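Long-range contact in Hpr(Ser) kinase (Coxiella burnetii, PDB 3TQF), which probably uses ATP to phosphorylate the carrier protein HPr on a serine and also removes that phosphate, as in related bifunctional kinase/phosphatases: residues Gly40-Lys52 against Gly60-Ile72. Numbering follows the deposited sequence.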
loop_
_atom_site.group_PDB
_atom_site.type_symbol
_atom_site.label_atom_id
_atom_site.label_comp_id
_atom_site.label_asym_id
_atom_site.label_seq_id
_atom_site.Cartn_x
_atom_site.Cartn_y
_atom_site.Cartn_z
ATOM N N GLY A 40 -6.105 -9.042 6.878
ATOM C CA GLY A 40 -7.028 -9.950 7.564
ATOM C C GLY A 40 -6.816 -11.427 7.267
ATOM O O GLY A 40 -7.632 -12.260 7.667
ATOM N N HIS A 41 -5.727 -11.758 6.578
ATOM C CA HIS A 41 -5.413 -13.146 6.252
ATOM C C HIS A 41 -4.570 -13.742 7.370
ATOM O O HIS A 41 -4.347 -13.086 8.387
ATOM C CB HIS A 41 -4.709 -13.232 4.896
ATOM C CG HIS A 41 -5.481 -12.583 3.789
ATOM N ND1 HIS A 41 -6.797 -12.892 3.522
ATOM C CD2 HIS A 41 -5.134 -11.623 2.903
ATOM C CE1 HIS A 41 -7.224 -12.158 2.513
ATOM N NE2 HIS A 41 -6.235 -11.379 2.119
ATOM N N GLN A 42 -4.117 -14.981 7.198
ATOM C CA GLN A 42 -3.480 -15.712 8.286
ATOM C C GLN A 42 -2.134 -16.301 7.898
ATOM O O GLN A 42 -1.920 -16.704 6.756
ATOM C CB GLN A 42 -4.395 -16.839 8.772
ATOM C CG GLN A 42 -5.677 -16.365 9.417
ATOM C CD GLN A 42 -6.628 -17.505 9.720
ATOM O OE1 GLN A 42 -6.862 -18.373 8.878
ATOM N NE2 GLN A 42 -7.191 -17.503 10.922
ATOM N N LEU A 43 -1.242 -16.362 8.882
ATOM C CA LEU A 43 0.068 -16.985 8.737
ATOM C C LEU A 43 -0.005 -18.440 9.183
ATOM O O LEU A 43 -0.590 -18.745 10.218
ATOM C CB LEU A 43 1.096 -16.238 9.598
ATOM C CG LEU A 43 2.485 -16.853 9.787
ATOM C CD1 LEU A 43 3.231 -16.963 8.466
ATOM C CD2 LEU A 43 3.270 -16.023 10.783
ATOM N N VAL A 44 0.578 -19.336 8.394
ATOM C CA VAL A 44 0.835 -20.690 8.852
ATOM C C VAL A 44 2.308 -20.780 9.233
ATOM O O VAL A 44 2.634 -21.159 10.360
ATOM C CB VAL A 44 0.472 -21.753 7.803
ATOM C CG1 VAL A 44 0.546 -23.141 8.412
ATOM C CG2 VAL A 44 -0.915 -21.504 7.264
ATOM N N CYS A 45 3.195 -20.412 8.310
ATOM C CA CYS A 45 4.628 -20.457 8.591
ATOM C C CYS A 45 5.492 -19.605 7.655
ATOM O O CYS A 45 5.181 -19.443 6.477
ATOM C CB CYS A 45 5.118 -21.901 8.533
ATOM S SG CYS A 45 6.551 -22.214 9.578
ATOM N N ASP A 46 6.587 -19.081 8.206
ATOM C CA ASP A 46 7.588 -18.340 7.446
ATOM C C ASP A 46 8.724 -19.298 7.108
ATOM O O ASP A 46 8.999 -20.234 7.864
ATOM C CB ASP A 46 8.122 -17.172 8.289
ATOM C CG ASP A 46 8.682 -16.020 7.444
ATOM O OD1 ASP A 46 7.995 -15.565 6.494
ATOM O OD2 ASP A 46 9.801 -15.545 7.761
ATOM N N ASP A 47 9.361 -19.072 5.963
ATOM C CA ASP A 47 10.575 -19.796 5.548
ATOM C C ASP A 47 10.412 -21.285 5.228
ATOM O O ASP A 47 10.589 -21.681 4.080
ATOM C CB ASP A 47 11.711 -19.622 6.566
ATOM C CG ASP A 47 13.027 -20.210 6.068
ATOM O OD1 ASP A 47 13.365 -19.994 4.882
ATOM O OD2 ASP A 47 13.724 -20.895 6.855
ATOM N N VAL A 48 10.115 -22.109 6.232
ATOM C CA VAL A 48 10.066 -23.570 6.048
ATOM C C VAL A 48 8.754 -24.168 6.549
ATOM O O VAL A 48 8.200 -23.710 7.541
ATOM C CB VAL A 48 11.244 -24.255 6.762
ATOM C CG1 VAL A 48 11.086 -25.765 6.752
ATOM C CG2 VAL A 48 12.549 -23.864 6.098
ATOM N N ILE A 49 8.273 -25.198 5.852
ATOM C CA ILE A 49 6.985 -25.825 6.141
ATOM C C ILE A 49 7.134 -27.336 6.250
ATOM O O ILE A 49 7.752 -27.956 5.389
ATOM C CB ILE A 49 5.975 -25.580 5.003
ATOM C CG1 ILE A 49 5.970 -24.126 4.566
ATOM C CG2 ILE A 49 4.576 -25.962 5.429
ATOM C CD1 ILE A 49 5.322 -23.937 3.232
ATOM N N ASP A 50 6.558 -27.929 7.291
ATOM C CA ASP A 50 6.423 -29.381 7.353
ATOM C C ASP A 50 5.202 -29.788 6.533
ATOM O O ASP A 50 4.147 -29.161 6.640
ATOM C CB ASP A 50 6.268 -29.873 8.795
ATOM C CG ASP A 50 7.505 -29.622 9.642
ATOM O OD1 ASP A 50 8.471 -28.994 9.152
ATOM O OD2 ASP A 50 7.509 -30.055 10.809
ATOM N N LEU A 51 5.358 -30.826 5.713
ATOM C CA LEU A 51 4.283 -31.332 4.867
ATOM C C LEU A 51 3.956 -32.776 5.227
ATOM O O LEU A 51 4.829 -33.527 5.660
ATOM C CB LEU A 51 4.688 -31.259 3.392
ATOM C CG LEU A 51 4.962 -29.886 2.770
ATOM C CD1 LEU A 51 5.436 -30.069 1.341
ATOM C CD2 LEU A 51 3.737 -28.982 2.805
ATOM N N LYS A 52 2.696 -33.163 5.040
ATOM C CA LYS A 52 2.273 -34.551 5.238
ATOM C C LYS A 52 0.964 -34.845 4.507
ATOM O O LYS A 52 0.228 -33.928 4.147
ATOM C CB LYS A 52 2.115 -34.865 6.729
ATOM C CG LYS A 52 1.039 -34.038 7.428
ATOM C CD LYS A 52 0.890 -34.417 8.900
ATOM C CE LYS A 52 -0.069 -33.465 9.620
ATOM N NZ LYS A 52 -0.309 -33.866 11.035
ATOM N N GLY A 60 -0.043 -28.703 5.361
ATOM C CA GLY A 60 1.192 -28.001 5.692
ATOM C C GLY A 60 1.138 -27.453 7.105
ATOM O O GLY A 60 0.161 -26.812 7.489
ATOM N N SER A 61 2.193 -27.700 7.874
ATOM C CA SER A 61 2.247 -27.294 9.274
ATOM C C SER A 61 3.603 -26.691 9.611
ATOM O O SER A 61 4.623 -27.085 9.051
ATOM C CB SER A 61 1.969 -28.491 10.175
ATOM O OG SER A 61 2.560 -29.657 9.640
ATOM N N CYS A 62 3.598 -25.732 10.532
ATOM C CA CYS A 62 4.806 -25.024 10.942
ATOM C C CYS A 62 5.392 -25.757 12.138
ATOM O O CYS A 62 4.653 -26.149 13.038
ATOM C CB CYS A 62 4.442 -23.590 11.338
ATOM S SG CYS A 62 5.814 -22.395 11.473
ATOM N N PRO A 63 6.718 -25.959 12.155
ATOM C CA PRO A 63 7.320 -26.558 13.348
ATOM C C PRO A 63 7.278 -25.581 14.520
ATOM O O PRO A 63 7.294 -24.368 14.300
ATOM C CB PRO A 63 8.764 -26.853 12.919
ATOM C CG PRO A 63 9.030 -25.985 11.750
ATOM C CD PRO A 63 7.715 -25.637 11.117
ATOM N N SER A 64 7.213 -26.106 15.742
ATOM C CA SER A 64 7.151 -25.280 16.955
ATOM C C SER A 64 8.319 -24.292 17.033
ATOM O O SER A 64 9.194 -24.278 16.172
ATOM C CB SER A 64 7.173 -26.167 18.215
ATOM O OG SER A 64 6.273 -27.255 18.120
ATOM N N VAL A 65 8.331 -23.479 18.082
ATOM C CA VAL A 65 9.431 -22.556 18.358
ATOM C C VAL A 65 9.409 -21.396 17.378
ATOM O O VAL A 65 9.320 -20.240 17.790
ATOM C CB VAL A 65 10.824 -23.248 18.342
ATOM C CG1 VAL A 65 11.906 -22.286 18.822
ATOM C CG2 VAL A 65 10.813 -24.502 19.212
ATOM N N ALA A 66 9.496 -21.710 16.086
ATOM C CA ALA A 66 9.336 -20.718 15.023
ATOM C C ALA A 66 7.880 -20.315 14.807
ATOM O O ALA A 66 7.614 -19.296 14.184
ATOM C CB ALA A 66 9.915 -21.248 13.718
ATOM N N ASN A 67 6.941 -21.107 15.309
ATOM C CA ASN A 67 5.525 -20.843 15.078
ATOM C C ASN A 67 5.090 -19.468 15.582
ATOM O O ASN A 67 5.332 -19.115 16.736
ATOM C CB ASN A 67 4.656 -21.919 15.729
ATOM C CG ASN A 67 3.252 -21.943 15.170
ATOM O OD1 ASN A 67 3.055 -22.165 13.977
ATOM N ND2 ASN A 67 2.265 -21.711 16.025
ATOM N N GLY A 68 4.452 -18.698 14.702
ATOM C CA GLY A 68 3.933 -17.378 15.051
ATOM C C GLY A 68 4.881 -16.223 14.778
ATOM O O GLY A 68 4.491 -15.064 14.917
ATOM N N TYR A 69 6.116 -16.528 14.378
ATOM C CA TYR A 69 7.138 -15.504 14.175
ATOM C C TYR A 69 7.492 -15.303 12.701
ATOM O O TYR A 69 7.519 -16.255 11.924
ATOM C CB TYR A 69 8.394 -15.849 14.968
ATOM C CG TYR A 69 8.183 -15.822 16.462
ATOM C CD1 TYR A 69 8.172 -14.620 17.160
ATOM C CD2 TYR A 69 7.993 -16.999 17.181
ATOM C CE1 TYR A 69 7.980 -14.591 18.534
ATOM C CE2 TYR A 69 7.802 -16.979 18.552
ATOM C CZ TYR A 69 7.795 -15.773 19.222
ATOM O OH TYR A 69 7.603 -15.748 20.581
ATOM N N ILE A 70 7.754 -14.045 12.344
ATOM C CA ILE A 70 8.167 -13.636 11.002
ATOM C C ILE A 70 9.416 -12.781 11.143
ATOM O O ILE A 70 9.502 -11.974 12.058
ATOM C CB ILE A 70 7.078 -12.770 10.319
ATOM C CG1 ILE A 70 5.964 -13.645 9.760
ATOM C CG2 ILE A 70 7.654 -11.924 9.187
ATOM C CD1 ILE A 70 4.889 -12.843 9.018
ATOM N N LEU A 71 10.374 -12.958 10.243
ATOM C CA LEU A 71 11.561 -12.112 10.210
ATOM C C LEU A 71 11.469 -11.151 9.026
ATOM O O LEU A 71 11.225 -11.573 7.892
ATOM C CB LEU A 71 12.825 -12.966 10.101
ATOM C CG LEU A 71 14.158 -12.216 9.982
ATOM C CD1 LEU A 71 14.462 -11.430 11.252
ATOM C CD2 LEU A 71 15.290 -13.183 9.671
ATOM N N ILE A 72 11.654 -9.862 9.299
ATOM C CA ILE A 72 11.696 -8.835 8.265
ATOM C C ILE A 72 12.908 -7.958 8.526
ATOM O O ILE A 72 13.020 -7.355 9.593
ATOM C CB ILE A 72 10.424 -7.969 8.272
ATOM C CG1 ILE A 72 9.206 -8.807 7.873
ATOM C CG2 ILE A 72 10.574 -6.788 7.326
ATOM C CD1 ILE A 72 7.917 -8.015 7.808
#
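Cys45 and Cys62 are joined by a disulfide, SG to SG 2.0 Å, that ties the end of strand 42-45 to the chain just leaving strand 58-61. Each SG is turned toward the other residue, and the bridge closes with a chi3 of 50°. Pro63 lays its ring beside this link, its CD 3.9 Å from Cys45 SG, while the same ring crosses the carboxylate of Asp50. Next to it the strands pair as an antiparallel hairpin. Asp50 and Ser61 form a hydrogen-bonded pair in which Ser61 N gives a nearly straight bond to Asp50 O (2.7 Å, 170°) and Asp50 N returns one to Ser61 O (2.7 Å). The hydroxyl of Ser61 adds a weak bond to that same Asp50 O. Beyond it, Gly60, with no side chain, packs its bare CA against Leu51 CD2 and Ile49 CG2, both at 4.0 Å. Toward strand 69-72, Leu43 CD2 meets Ile70 CG1 at 3.7 Å, an apolar contact flanked by helix 29-38. Phe11 faces both Val44 and Cys45, a classic beta bulge in strand 42-45. Asp46 follows, its OD1 weakly bonded to Ser30 of a probable P-loop. The covalent link thus fastens the hairpin to the bulged strand, which probably helps to fix the backbone leading into Asp46, near the presumed nucleotide site.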